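Local structure of putative sugar binding protein (Salmonella enterica subsp. enterica serovar Typhimurium, 3KNZ) at residues 34-46 / 168-180. The protein probably binds a phosphosugar or related carbohydrate derivative through its SIS domains, although its precise activity is not established. Numbering follows the deposited sequence.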
loop_
_atom_site.group_PDB
_atom_site.type_symbol
_atom_site.label_atom_id
_atom_site.label_comp_id
_atom_site.label_asym_id
_atom_site.label_seq_id
_atom_site.Cartn_x
_atom_site.Cartn_y
_atom_site.Cartn_z
ATOM N N THR A 34 -21.524 11.694 -23.811
ATOM C CA THR A 34 -21.951 12.732 -22.878
ATOM C C THR A 34 -22.184 11.998 -21.569
ATOM O O THR A 34 -22.956 11.037 -21.503
ATOM C CB THR A 34 -23.250 13.420 -23.298
ATOM O OG1 THR A 34 -24.292 12.441 -23.371
ATOM C CG2 THR A 34 -23.084 14.118 -24.650
ATOM N N ARG A 35 -21.510 12.442 -20.523
ATOM C CA ARG A 35 -21.582 11.763 -19.249
ATOM C C ARG A 35 -22.294 12.624 -18.222
ATOM O O ARG A 35 -21.655 13.250 -17.380
ATOM C CB ARG A 35 -20.159 11.442 -18.798
ATOM C CG ARG A 35 -19.395 10.542 -19.768
ATOM C CD ARG A 35 -19.969 9.136 -19.778
ATOM N NE ARG A 35 -19.991 8.588 -18.421
ATOM C CZ ARG A 35 -19.021 7.862 -17.870
ATOM N NH1 ARG A 35 -17.926 7.550 -18.553
ATOM N NH2 ARG A 35 -19.157 7.431 -16.623
ATOM N N GLU A 36 -23.622 12.663 -18.296
ATOM C CA GLU A 36 -24.399 13.445 -17.339
ATOM C C GLU A 36 -24.131 12.950 -15.925
ATOM O O GLU A 36 -24.133 13.739 -14.976
ATOM C CB GLU A 36 -25.899 13.387 -17.646
ATOM C CG GLU A 36 -26.300 13.960 -19.014
ATOM C CD GLU A 36 -25.899 15.429 -19.229
ATOM O OE1 GLU A 36 -24.904 15.899 -18.633
ATOM O OE2 GLU A 36 -26.574 16.112 -20.030
ATOM N N ASP A 37 -23.887 11.646 -15.792
ATOM C CA ASP A 37 -23.605 11.067 -14.487
ATOM C C ASP A 37 -22.353 11.704 -13.895
ATOM O O ASP A 37 -22.356 12.105 -12.730
ATOM C CB ASP A 37 -23.488 9.539 -14.552
ATOM C CG ASP A 37 -22.456 9.067 -15.551
ATOM O OD1 ASP A 37 -22.152 9.821 -16.502
ATOM O OD2 ASP A 37 -21.966 7.927 -15.399
ATOM N N LEU A 38 -21.297 11.828 -14.692
ATOM C CA LEU A 38 -20.077 12.470 -14.211
ATOM C C LEU A 38 -20.354 13.925 -13.842
ATOM O O LEU A 38 -19.879 14.412 -12.812
ATOM C CB LEU A 38 -18.962 12.401 -15.252
ATOM C CG LEU A 38 -18.447 11.002 -15.587
ATOM C CD1 LEU A 38 -17.360 11.102 -16.645
ATOM C CD2 LEU A 38 -17.933 10.291 -14.348
ATOM N N TRP A 39 -21.130 14.615 -14.676
ATOM C CA TRP A 39 -21.469 16.006 -14.402
ATOM C C TRP A 39 -22.290 16.176 -13.122
ATOM O O TRP A 39 -22.002 17.073 -12.331
ATOM C CB TRP A 39 -22.147 16.657 -15.613
ATOM C CG TRP A 39 -21.147 16.947 -16.696
ATOM C CD1 TRP A 39 -20.824 16.150 -17.763
ATOM C CD2 TRP A 39 -20.294 18.098 -16.783
ATOM N NE1 TRP A 39 -19.839 16.746 -18.520
ATOM C CE2 TRP A 39 -19.493 17.939 -17.939
ATOM C CE3 TRP A 39 -20.138 19.252 -16.004
ATOM C CZ2 TRP A 39 -18.552 18.895 -18.334
ATOM C CZ3 TRP A 39 -19.203 20.197 -16.394
ATOM C CH2 TRP A 39 -18.423 20.014 -17.550
ATOM N N ARG A 40 -23.289 15.326 -12.899
ATOM C CA ARG A 40 -24.078 15.422 -11.664
ATOM C C ARG A 40 -23.170 15.297 -10.452
ATOM O O ARG A 40 -23.305 16.048 -9.489
ATOM C CB ARG A 40 -25.172 14.356 -11.597
ATOM C CG ARG A 40 -26.355 14.621 -12.512
ATOM C CD ARG A 40 -27.493 13.639 -12.259
ATOM N NE ARG A 40 -27.098 12.260 -12.541
ATOM C CZ ARG A 40 -27.139 11.691 -13.746
ATOM N NH1 ARG A 40 -27.556 12.373 -14.813
ATOM N NH2 ARG A 40 -26.755 10.430 -13.886
ATOM N N ALA A 41 -22.246 14.342 -10.509
ATOM C CA ALA A 41 -21.283 14.124 -9.429
ATOM C C ALA A 41 -20.373 15.343 -9.274
ATOM O O ALA A 41 -20.041 15.740 -8.160
ATOM C CB ALA A 41 -20.456 12.862 -9.689
ATOM N N ALA A 42 -19.969 15.937 -10.394
ATOM C CA ALA A 42 -19.127 17.125 -10.357
ATOM C C ALA A 42 -19.897 18.294 -9.736
ATOM O O ALA A 42 -19.350 19.059 -8.939
ATOM C CB ALA A 42 -18.644 17.475 -11.749
ATOM N N GLN A 43 -21.169 18.426 -10.097
ATOM C CA GLN A 43 -22.015 19.487 -9.549
ATOM C C GLN A 43 -22.220 19.298 -8.048
ATOM O O GLN A 43 -22.060 20.240 -7.271
ATOM C CB GLN A 43 -23.370 19.516 -10.251
ATOM C CG GLN A 43 -24.360 20.509 -9.643
ATOM C CD GLN A 43 -25.751 20.393 -10.250
ATOM O OE1 GLN A 43 -25.933 19.772 -11.300
ATOM N NE2 GLN A 43 -26.743 20.988 -9.587
ATOM N N ALA A 44 -22.570 18.076 -7.652
ATOM C CA ALA A 44 -22.816 17.748 -6.247
ATOM C C ALA A 44 -21.580 17.978 -5.375
ATOM O O ALA A 44 -21.680 18.414 -4.226
ATOM C CB ALA A 44 -23.280 16.306 -6.125
ATOM N N LEU A 45 -20.417 17.674 -5.932
ATOM C CA LEU A 45 -19.160 17.845 -5.232
ATOM C C LEU A 45 -18.942 19.317 -4.911
ATOM O O LEU A 45 -18.657 19.677 -3.771
ATOM C CB LEU A 45 -18.018 17.298 -6.096
ATOM C CG LEU A 45 -16.577 17.499 -5.625
ATOM C CD1 LEU A 45 -15.633 16.657 -6.470
ATOM C CD2 LEU A 45 -16.167 18.968 -5.665
ATOM N N THR A 46 -19.105 20.166 -5.921
ATOM C CA THR A 46 -18.877 21.602 -5.763
ATOM C C THR A 46 -19.885 22.277 -4.839
ATOM O O THR A 46 -19.526 23.192 -4.107
ATOM C CB THR A 46 -18.909 22.333 -7.122
ATOM O OG1 THR A 46 -18.011 21.698 -8.041
ATOM C CG2 THR A 46 -18.515 23.793 -6.948
ATOM N N ASN A 168 -12.275 6.460 -17.018
ATOM C CA ASN A 168 -13.488 6.877 -16.310
ATOM C C ASN A 168 -13.121 7.880 -15.207
ATOM O O ASN A 168 -13.687 8.969 -15.138
ATOM C CB ASN A 168 -14.205 5.658 -15.708
ATOM C CG ASN A 168 -15.695 5.871 -15.543
ATOM O OD1 ASN A 168 -16.378 6.266 -16.483
ATOM N ND2 ASN A 168 -16.214 5.565 -14.360
ATOM N N LEU A 169 -12.155 7.514 -14.365
ATOM C CA LEU A 169 -11.665 8.394 -13.289
ATOM C C LEU A 169 -11.150 9.739 -13.802
ATOM O O LEU A 169 -11.371 10.777 -13.174
ATOM C CB LEU A 169 -10.540 7.708 -12.511
ATOM C CG LEU A 169 -10.920 6.620 -11.513
ATOM C CD1 LEU A 169 -9.761 5.671 -11.270
ATOM C CD2 LEU A 169 -11.423 7.233 -10.201
HETATM N N MSE A 170 -10.442 9.715 -14.929
HETATM C CA MSE A 170 -9.892 10.942 -15.524
HETATM C C MSE A 170 -10.987 11.851 -16.076
HETATM O O MSE A 170 -10.887 13.082 -15.996
HETATM C CB MSE A 170 -8.868 10.609 -16.612
HETATM C CG MSE A 170 -7.558 10.049 -16.067
HETATM SE SE MSE A 170 -6.296 9.630 -17.458
HETATM C CE MSE A 170 -4.722 9.286 -16.367
ATOM N N LEU A 171 -12.036 11.252 -16.636
ATOM C CA LEU A 171 -13.159 12.040 -17.140
ATOM C C LEU A 171 -13.914 12.704 -15.982
ATOM O O LEU A 171 -14.434 13.809 -16.129
ATOM C CB LEU A 171 -14.102 11.184 -17.992
ATOM C CG LEU A 171 -13.488 10.641 -19.288
ATOM C CD1 LEU A 171 -14.521 9.795 -20.023
ATOM C CD2 LEU A 171 -12.928 11.759 -20.178
ATOM N N LEU A 172 -13.979 12.038 -14.833
ATOM C CA LEU A 172 -14.628 12.649 -13.680
ATOM C C LEU A 172 -13.869 13.927 -13.303
ATOM O O LEU A 172 -14.483 14.971 -13.079
ATOM C CB LEU A 172 -14.696 11.681 -12.496
ATOM C CG LEU A 172 -15.295 12.252 -11.202
ATOM C CD1 LEU A 172 -16.665 12.864 -11.454
ATOM C CD2 LEU A 172 -15.377 11.188 -10.111
ATOM N N ALA A 173 -12.540 13.841 -13.266
ATOM C CA ALA A 173 -11.681 14.981 -12.933
ATOM C C ALA A 173 -11.910 16.154 -13.883
ATOM O O ALA A 173 -11.915 17.314 -13.459
ATOM C CB ALA A 173 -10.214 14.565 -12.950
ATOM N N LEU A 174 -12.082 15.851 -15.169
ATOM C CA LEU A 174 -12.362 16.879 -16.176
ATOM C C LEU A 174 -13.741 17.489 -15.967
ATOM O O LEU A 174 -13.948 18.679 -16.240
ATOM C CB LEU A 174 -12.219 16.317 -17.596
ATOM C CG LEU A 174 -10.815 16.418 -18.208
ATOM C CD1 LEU A 174 -9.711 16.304 -17.169
ATOM C CD2 LEU A 174 -10.632 15.407 -19.339
ATOM N N ALA A 175 -14.680 16.676 -15.483
ATOM C CA ALA A 175 -16.027 17.154 -15.197
ATOM C C ALA A 175 -15.980 18.123 -14.012
ATOM O O ALA A 175 -16.629 19.171 -14.037
ATOM C CB ALA A 175 -16.966 15.992 -14.910
ATOM N N VAL A 176 -15.200 17.784 -12.985
ATOM C CA VAL A 176 -15.066 18.650 -11.815
ATOM C C VAL A 176 -14.393 19.969 -12.200
ATOM O O VAL A 176 -14.822 21.043 -11.765
ATOM C CB VAL A 176 -14.281 17.961 -10.663
ATOM C CG1 VAL A 176 -13.925 18.965 -9.567
ATOM C CG2 VAL A 176 -15.083 16.784 -10.096
ATOM N N ALA A 177 -13.347 19.886 -13.022
ATOM C CA ALA A 177 -12.640 21.092 -13.477
ATOM C C ALA A 177 -13.578 21.977 -14.312
ATOM O O ALA A 177 -13.519 23.207 -14.234
ATOM C CB ALA A 177 -11.379 20.724 -14.269
ATOM N N GLY A 178 -14.451 21.351 -15.094
ATOM C CA GLY A 178 -15.413 22.095 -15.899
ATOM C C GLY A 178 -16.419 22.851 -15.048
ATOM O O GLY A 178 -16.587 24.057 -15.210
ATOM N N GLN A 179 -17.099 22.140 -14.150
ATOM C CA GLN A 179 -18.074 22.757 -13.248
ATOM C C GLN A 179 -17.493 23.941 -12.494
ATOM O O GLN A 179 -18.149 24.969 -12.347
ATOM C CB GLN A 179 -18.589 21.741 -12.228
ATOM C CG GLN A 179 -19.777 20.930 -12.686
ATOM C CD GLN A 179 -21.077 21.716 -12.634
ATOM O OE1 GLN A 179 -21.201 22.681 -11.879
ATOM N NE2 GLN A 179 -22.062 21.290 -13.423
ATOM N N GLN A 180 -16.261 23.797 -12.025
ATOM C CA GLN A 180 -15.616 24.836 -11.236
ATOM C C GLN A 180 -14.918 25.878 -12.108
ATOM O O GLN A 180 -14.120 26.672 -11.623
ATOM C CB GLN A 180 -14.656 24.177 -10.243
ATOM C CG GLN A 180 -15.393 23.193 -9.323
ATOM C CD GLN A 180 -14.496 22.385 -8.404
ATOM O OE1 GLN A 180 -13.268 22.419 -8.508
ATOM N NE2 GLN A 180 -15.118 21.632 -7.500
#
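Two helices of the N-terminal SIS alpha/beta unit, 36-46 and 168-179, pack here at -52° with their axes 8.4 Å apart, and small residues let them come close. Ala42 sits where the two backbones come nearest: its CB lies 3.5 Å from Ala175 O and also touches the CB of Ala175 and CG2 of Val176. Beside it, the Trp39 indole lays one face over Ala175, while CH2 reaches the backbone at Gly178, 4.0 Å from its CA. Gln179 is a knob in the hole formed by Trp39, Ala42, Gln43 and Thr46; bent at chi2 (-77°), it puts CG 3.7 Å from Trp39 CE3 and turns its amide back across Gln43. Toward the N-terminal ends, Leu38 wedges CD1 against Leu171 CB at 3.5 Å and CD2 against Leu172.

Polar bonds mark both ends. Arg35, at the N-cap position, approaches Asn168 end-on: NH1 and NH2 both donate to OD1, at 2.9 and 3.0 Å, with guanidinium and amide nearly coplanar. Its NE and NH2 also grip the Asp37 carboxylate side-on, and CD1 of Leu38 covers one guanidinium face. The other end of the Asn168 amide is fixed too, ND2 bonding to Leu146 O. At the other end Gln180 NE2 donates to Thr46 OG1 (2.9 Å, 160°), and that hydroxyl in turn bonds to Ala42 O.

The buried arginine thus has its charge balanced by Asp37, which probably favours the ionised pair, while neutral Asn168 carries the guanidinium's grip across to the second helix.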